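Local coordinates for protein branched-chain alpha-ketoacid decarboxylase (Lactococcus lactis, PDB 2VBF) that probably decarboxylates branched-chain and aromatic alpha-keto acids to aldehydes, using thiamine diphosphate and a magnesium ion as cofactors, at residues A[121-125]-A[126-130]; A[132-135]-A[136-139]; A[152-155]-A[156-159]. One frame throughout, in Å; residues are numbered along the deposited sequence.

Contact 1 (A[121-125]-A[126-130])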
loop_
_atom_site.group_PDB
_atom_site.type_symbol
_atom_site.label_atom_id
_atom_site.label_comp_id
_atom_site.label_asym_id
_atom_site.label_seq_id
_atom_site.Cartn_x
_atom_site.Cartn_y
_atom_site.Cartn_z
ATOM N N GLY A 121 -0.025 -1.096 16.673
ATOM C CA GLY A 121 -0.894 -0.705 17.766
ATOM C C GLY A 121 -2.289 -1.263 17.564
ATOM O O GLY A 121 -2.859 -1.120 16.489
ATOM N N SER A 122 -2.830 -1.918 18.589
ATOM C CA SER A 122 -4.124 -2.586 18.485
ATOM C C SER A 122 -5.085 -2.126 19.589
ATOM O O SER A 122 -4.666 -1.479 20.563
ATOM C CB SER A 122 -3.949 -4.119 18.502
ATOM O OG SER A 122 -3.366 -4.559 19.711
ATOM N N PRO A 123 -6.374 -2.427 19.429
ATOM C CA PRO A 123 -7.353 -2.028 20.464
ATOM C C PRO A 123 -7.035 -2.602 21.855
ATOM O O PRO A 123 -6.286 -3.571 21.979
ATOM C CB PRO A 123 -8.669 -2.579 19.935
ATOM C CG PRO A 123 -8.468 -2.784 18.479
ATOM C CD PRO A 123 -7.026 -3.116 18.296
ATOM N N THR A 124 -7.610 -2.016 22.899
ATOM C CA THR A 124 -7.349 -2.511 24.250
ATOM C C THR A 124 -7.691 -3.991 24.374
ATOM O O THR A 124 -8.584 -4.498 23.683
ATOM C CB THR A 124 -8.152 -1.742 25.341
ATOM O OG1 THR A 124 -9.555 -1.942 25.136
ATOM C CG2 THR A 124 -7.838 -0.256 25.326
ATOM N N SER A 125 -6.970 -4.683 25.251
ATOM C CA SER A 125 -7.257 -6.072 25.574
ATOM C C SER A 125 -8.739 -6.315 25.829
ATOM O O SER A 125 -9.295 -7.318 25.374
ATOM C CB SER A 125 -6.434 -6.512 26.798
ATOM O OG SER A 125 -5.043 -6.380 26.543
ATOM N N LYS A 126 -9.389 -5.397 26.551
ATOM C CA LYS A 126 -10.808 -5.562 26.874
ATOM C C LYS A 126 -11.676 -5.515 25.619
ATOM O O LYS A 126 -12.568 -6.341 25.456
ATOM C CB LYS A 126 -11.290 -4.503 27.872
ATOM C CG LYS A 126 -12.802 -4.540 28.070
ATOM C CD LYS A 126 -13.255 -3.783 29.294
ATOM C CE LYS A 126 -14.782 -3.732 29.357
ATOM N NZ LYS A 126 -15.402 -5.080 29.528
ATOM N N VAL A 127 -11.407 -4.560 24.729
ATOM C CA VAL A 127 -12.170 -4.456 23.475
ATOM C C VAL A 127 -11.994 -5.734 22.642
ATOM O O VAL A 127 -12.955 -6.277 22.098
ATOM C CB VAL A 127 -11.766 -3.223 22.658
ATOM C CG1 VAL A 127 -12.238 -3.339 21.197
ATOM C CG2 VAL A 127 -12.302 -1.941 23.327
ATOM N N GLN A 128 -10.761 -6.214 22.561
ATOM C CA GLN A 128 -10.483 -7.444 21.820
ATOM C C GLN A 128 -11.216 -8.653 22.411
ATOM O O GLN A 128 -11.838 -9.433 21.683
ATOM C CB GLN A 128 -8.982 -7.706 21.722
ATOM C CG GLN A 128 -8.220 -6.603 21.013
ATOM C CD GLN A 128 -6.785 -6.978 20.630
ATOM O OE1 GLN A 128 -6.486 -8.135 20.320
ATOM N NE2 GLN A 128 -5.903 -5.976 20.615
ATOM N N ASN A 129 -11.161 -8.790 23.732
ATOM C CA ASN A 129 -11.812 -9.904 24.412
ATOM C C ASN A 129 -13.336 -9.850 24.314
ATOM O O ASN A 129 -14.005 -10.879 24.319
ATOM C CB ASN A 129 -11.405 -9.945 25.885
ATOM C CG ASN A 129 -11.954 -11.170 26.595
ATOM O OD1 ASN A 129 -11.684 -12.303 26.186
ATOM N ND2 ASN A 129 -12.757 -10.945 27.640
ATOM N N ASP A 130 -13.880 -8.638 24.243
ATOM C CA ASP A 130 -15.322 -8.436 24.087
ATOM C C ASP A 130 -15.832 -8.653 22.659
ATOM O O ASP A 130 -17.044 -8.745 22.447
ATOM C CB ASP A 130 -15.710 -7.030 24.542
ATOM C CG ASP A 130 -15.741 -6.881 26.058
ATOM O OD1 ASP A 130 -15.729 -7.917 26.766
ATOM O OD2 ASP A 130 -15.785 -5.726 26.530
#

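Contact 2 (A[132-135]-A[136-139])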
loop_
_atom_site.group_PDB
_atom_site.type_symbol
_atom_site.label_atom_id
_atom_site.label_comp_id
_atom_site.label_asym_id
_atom_site.label_seq_id
_atom_site.Cartn_x
_atom_site.Cartn_y
_atom_site.Cartn_z
ATOM N N LYS A 132 -15.775 -6.622 20.084
ATOM C CA LYS A 132 -16.489 -5.417 19.646
ATOM C C LYS A 132 -16.240 -5.121 18.166
ATOM O O LYS A 132 -15.127 -5.309 17.660
ATOM C CB LYS A 132 -16.071 -4.205 20.489
ATOM C CG LYS A 132 -16.422 -4.308 21.977
ATOM C CD LYS A 132 -17.886 -4.651 22.233
ATOM C CE LYS A 132 -18.833 -3.505 21.865
ATOM N NZ LYS A 132 -20.272 -3.897 21.980
ATOM N N PHE A 133 -17.284 -4.630 17.502
ATOM C CA PHE A 133 -17.232 -4.227 16.100
ATOM C C PHE A 133 -16.656 -2.823 16.009
ATOM O O PHE A 133 -17.372 -1.841 15.787
ATOM C CB PHE A 133 -18.647 -4.273 15.493
ATOM C CG PHE A 133 -19.217 -5.669 15.303
ATOM C CD1 PHE A 133 -18.566 -6.815 15.781
ATOM C CD2 PHE A 133 -20.422 -5.831 14.637
ATOM C CE1 PHE A 133 -19.103 -8.088 15.588
ATOM C CE2 PHE A 133 -20.958 -7.095 14.444
ATOM C CZ PHE A 133 -20.306 -8.221 14.920
ATOM N N VAL A 134 -15.348 -2.720 16.215
ATOM C CA VAL A 134 -14.667 -1.444 16.172
ATOM C C VAL A 134 -14.000 -1.170 14.819
ATOM O O VAL A 134 -13.762 -2.074 13.987
ATOM C CB VAL A 134 -13.613 -1.329 17.291
ATOM C CG1 VAL A 134 -14.306 -1.294 18.679
ATOM C CG2 VAL A 134 -12.562 -2.473 17.185
ATOM N N HIS A 135 -13.674 0.100 14.618
ATOM C CA HIS A 135 -13.017 0.528 13.396
ATOM C C HIS A 135 -11.710 -0.224 13.152
ATOM O O HIS A 135 -11.003 -0.594 14.094
ATOM C CB HIS A 135 -12.793 2.049 13.390
ATOM C CG HIS A 135 -11.870 2.551 14.461
ATOM N ND1 HIS A 135 -12.289 2.812 15.748
ATOM C CD2 HIS A 135 -10.557 2.877 14.423
ATOM C CE1 HIS A 135 -11.270 3.257 16.459
ATOM N NE2 HIS A 135 -10.209 3.317 15.679
ATOM N N HIS A 136 -11.412 -0.424 11.868
ATOM C CA HIS A 136 -10.254 -1.170 11.377
ATOM C C HIS A 136 -10.385 -2.678 11.626
ATOM O O HIS A 136 -9.375 -3.367 11.738
ATOM C CB HIS A 136 -8.895 -0.697 11.929
ATOM C CG HIS A 136 -8.645 0.777 11.864
ATOM N ND1 HIS A 136 -9.269 1.628 10.974
ATOM C CD2 HIS A 136 -7.781 1.543 12.573
ATOM C CE1 HIS A 136 -8.826 2.861 11.171
ATOM N NE2 HIS A 136 -7.918 2.834 12.131
ATOM N N THR A 137 -11.618 -3.183 11.716
ATOM C CA THR A 137 -11.869 -4.627 11.772
ATOM C C THR A 137 -12.868 -5.028 10.692
ATOM O O THR A 137 -13.441 -4.165 10.020
ATOM C CB THR A 137 -12.407 -5.090 13.154
ATOM O OG1 THR A 137 -13.770 -4.691 13.334
ATOM C CG2 THR A 137 -11.546 -4.512 14.277
ATOM N N LEU A 138 -13.087 -6.332 10.551
ATOM C CA LEU A 138 -14.088 -6.855 9.619
ATOM C C LEU A 138 -15.481 -6.971 10.249
ATOM O O LEU A 138 -16.393 -7.569 9.653
ATOM C CB LEU A 138 -13.628 -8.217 9.076
ATOM C CG LEU A 138 -12.215 -8.257 8.482
ATOM C CD1 LEU A 138 -11.896 -9.653 7.960
ATOM C CD2 LEU A 138 -12.035 -7.206 7.379
ATOM N N ALA A 139 -15.638 -6.397 11.444
ATOM C CA ALA A 139 -16.900 -6.441 12.207
ATOM C C ALA A 139 -17.362 -7.886 12.457
ATOM O O ALA A 139 -18.546 -8.218 12.323
ATOM C CB ALA A 139 -17.993 -5.618 11.513
HETATM O O HOH W 1 -14.863 -6.674 15.038
#

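Contact 3 (A[152-155]-A[156-159])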
loop_
_atom_site.group_PDB
_atom_site.type_symbol
_atom_site.label_atom_id
_atom_site.label_comp_id
_atom_site.label_asym_id
_atom_site.label_seq_id
_atom_site.Cartn_x
_atom_site.Cartn_y
_atom_site.Cartn_z
ATOM N N PRO A 152 3.498 -15.700 6.427
ATOM C CA PRO A 152 4.507 -16.010 5.404
ATOM C C PRO A 152 5.632 -15.000 5.201
ATOM O O PRO A 152 6.603 -15.320 4.507
ATOM C CB PRO A 152 3.672 -16.101 4.121
ATOM C CG PRO A 152 2.254 -16.335 4.602
ATOM C CD PRO A 152 2.177 -15.479 5.814
ATOM N N VAL A 153 5.505 -13.796 5.772
ATOM C CA VAL A 153 6.452 -12.722 5.541
ATOM C C VAL A 153 7.096 -12.213 6.849
ATOM O O VAL A 153 7.658 -11.116 6.904
ATOM C CB VAL A 153 5.779 -11.556 4.741
ATOM C CG1 VAL A 153 5.383 -12.030 3.350
ATOM C CG2 VAL A 153 4.568 -10.989 5.497
ATOM N N THR A 154 7.040 -13.030 7.899
ATOM C CA THR A 154 7.714 -12.700 9.147
ATOM C C THR A 154 8.414 -13.930 9.729
ATOM O O THR A 154 7.934 -15.047 9.599
ATOM C CB THR A 154 6.704 -12.152 10.204
ATOM O OG1 THR A 154 5.595 -13.051 10.318
ATOM C CG2 THR A 154 6.181 -10.725 9.841
ATOM N N ALA A 155 9.577 -13.720 10.340
ATOM C CA ALA A 155 10.299 -14.805 11.006
ATOM C C ALA A 155 9.671 -15.150 12.350
ATOM O O ALA A 155 9.790 -16.284 12.835
ATOM C CB ALA A 155 11.730 -14.425 11.205
ATOM N N ALA A 156 9.049 -14.156 12.973
ATOM C CA ALA A 156 8.382 -14.340 14.249
ATOM C C ALA A 156 7.338 -13.251 14.423
ATOM O O ALA A 156 7.459 -12.165 13.848
ATOM C CB ALA A 156 9.401 -14.278 15.393
ATOM N N ARG A 157 6.324 -13.547 15.227
ATOM C CA ARG A 157 5.231 -12.617 15.473
ATOM C C ARG A 157 4.639 -12.840 16.851
ATOM O O ARG A 157 4.647 -13.969 17.349
ATOM C CB ARG A 157 4.161 -12.774 14.396
ATOM C CG ARG A 157 3.392 -14.080 14.418
ATOM C CD ARG A 157 2.935 -14.471 13.022
ATOM N NE ARG A 157 4.101 -14.753 12.217
ATOM C CZ ARG A 157 4.803 -15.886 12.261
ATOM N NH1 ARG A 157 4.441 -16.910 13.030
ATOM N NH2 ARG A 157 5.872 -16.005 11.499
ATOM N N THR A 158 4.132 -11.772 17.464
ATOM C CA THR A 158 3.541 -11.875 18.796
ATOM C C THR A 158 2.388 -10.902 19.014
ATOM O O THR A 158 2.422 -9.774 18.518
ATOM C CB THR A 158 4.615 -11.663 19.906
ATOM O OG1 THR A 158 4.042 -11.898 21.214
ATOM C CG2 THR A 158 5.196 -10.253 19.857
ATOM N N LEU A 159 1.371 -11.375 19.730
ATOM C CA LEU A 159 0.348 -10.523 20.339
ATOM C C LEU A 159 0.702 -10.371 21.813
ATOM O O LEU A 159 0.631 -11.353 22.578
ATOM C CB LEU A 159 -1.040 -11.152 20.214
ATOM C CG LEU A 159 -2.152 -10.505 21.052
ATOM C CD1 LEU A 159 -2.276 -8.999 20.749
ATOM C CD2 LEU A 159 -3.461 -11.238 20.841
#

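Contact 1 (A[121-125]-A[126-130])
Q128 N reaches back 3.0 Å to T124 O, and N129 N does the same to S125 O, so the backbone winds into helix 125-130 almost as soon as it leaves strand 116-122. This is a strand-to-helix junction of the parallel sheet in the N-terminal thiamine-diphosphate domain, and T124 is the N-cap. Its OG1 accepts from V127 N at 3.2 Å, with an N-H...O angle of 161°. Chi1 of 63° places that hydroxyl between the backbone N and the carbonyl carbon, facing the first turn. V127 CG2 comes in close beside the same oxygen, 3.3 Å from OG1, while V127 CG1 lies against P123 CB.

Q128, one turn into the helix, ties it back to the strand end. Its extended chain runs back over the turn toward the strand, and NE2 gives a hydrogen bond to P123 O at 2.8 Å, tilted out of the carbonyl plane. NE2 also makes a weak bond to S122 OG, whose stronger partner is N186 ND2. Y50 and F143 pack on P123, and S125 N is bonded to D190; N569 and Q568 of the second subunit touch T124 and V127 respectively. On the exposed side, K126 bends at its last torsion to bring NZ within 3.1 Å of D130 OD2, a salt bridge that uses the syn lone pair of that oxygen.

Contact 2 (A[132-135]-A[136-139])
H135 and H136, adjacent in sequence, carry their imidazoles side by side and pointing the same way, yet the rings meet edge to face. The planes stand at 82° with centroids 4.7 Å apart, and H135 CD2 sits over the centre of the H136 ring. H136 itself takes a left-handed backbone conformation (phi 71°), and the chain turns there. Such a histidine pair is a hallmark of the pyruvate decarboxylase branch of the thiamine-diphosphate enzymes.

Both rings are fixed largely from outside the loop. H135 is held by D49 through NE2 and by D308 of the second subunit through ND1, and it stacks on Y50. H136 ND1 bonds to W424 O of the second subunit, and its side chain touches the bound thiamine diphosphate.

Behind the histidines, T137 ties the turn together. Chi1 of 73° sets its OG1 between the backbone N and the carbonyl carbon, where it can meet both V134 O and A139 N. OG1 donates to V134 O at 2.7 Å, in the carbonyl plane; T137 N adds a weak bond to the same oxygen. OG1 also accepts from A139 N at 3.2 Å, forming an ST turn, and from a water that bridges to K132 O. The methyl groups V134 CG2 and T137 CG2 pack at 3.7 Å. At the far end, A139 lies over one face of the F133 ring: its CB makes a CH-pi contact 4.2 Å from the ring centroid, while its carbonyl oxygen is offset toward the rim, 3.1 Å from CZ. One hydroxyl thus joins two backbone groups and a water, a pinning that should limit the freedom of the turn from which H136 faces the cofactor.

Contact 3 (A[152-155]-A[156-159])
At the entry to strand 156-159, the outermost strand on its side of the parallel sheet, R157 folds back to clasp T154 in the loop just before it. The guanidinium comes side-on and uses two nitrogens on a single oxygen: NE donates to T154 OG1 at 3.0 Å with an N-H...O angle of 159°, and NH2 donates to the same OG1 at 3.2 Å. The oxygen lies in the guanidinium plane for both. NH2 also makes a weak bond to T154 O, 3.0 Å away. The bend at chi3 (66°) swings the arginine end back toward the loop, and the two side chains cross at about a right angle. T154 OG1 bonds to H150 O as well, so the hydroxyl links the arginine to the chain further back. A leucine in place of R157 would probably leave T154 O and OG1 without the guanidinium donors and the loop less firmly tied to the strand. Between the two partners, the buried A156 N has no hydrogen-bond partner in the model.

Y184 of the adjacent strand 183-188 packs against both T154 and R157. Strand 156-159 lies beside that strand, with helix 165-179 against A155 and A156 through E179 and Q175, while helix 97-111 meets the preceding loop where L106 touches T154.

Overall arrangement
Contacts 1 and 2 follow one another along the chain and touch, V127 CG1 of the first lying 3.8 Å from V134 CG1 of the second. Contact 3 is centred about 20 Å from contact 1, its nearest atoms about 4 Å away without touching; from contact 2 it stands apart, nearest atoms about 12 Å. Contacts 1 and 3 share the parallel sheet, where strands 116-122 and 156-159 flank strand 183-188. All three reach the second subunit, but contact 2 is buried and the others partly so. Their chemistry differs too: capping and a surface salt bridge in contact 1, an edge-to-face histidine pair, one ring touching the cofactor, in contact 2, an arginine clasp in contact 3.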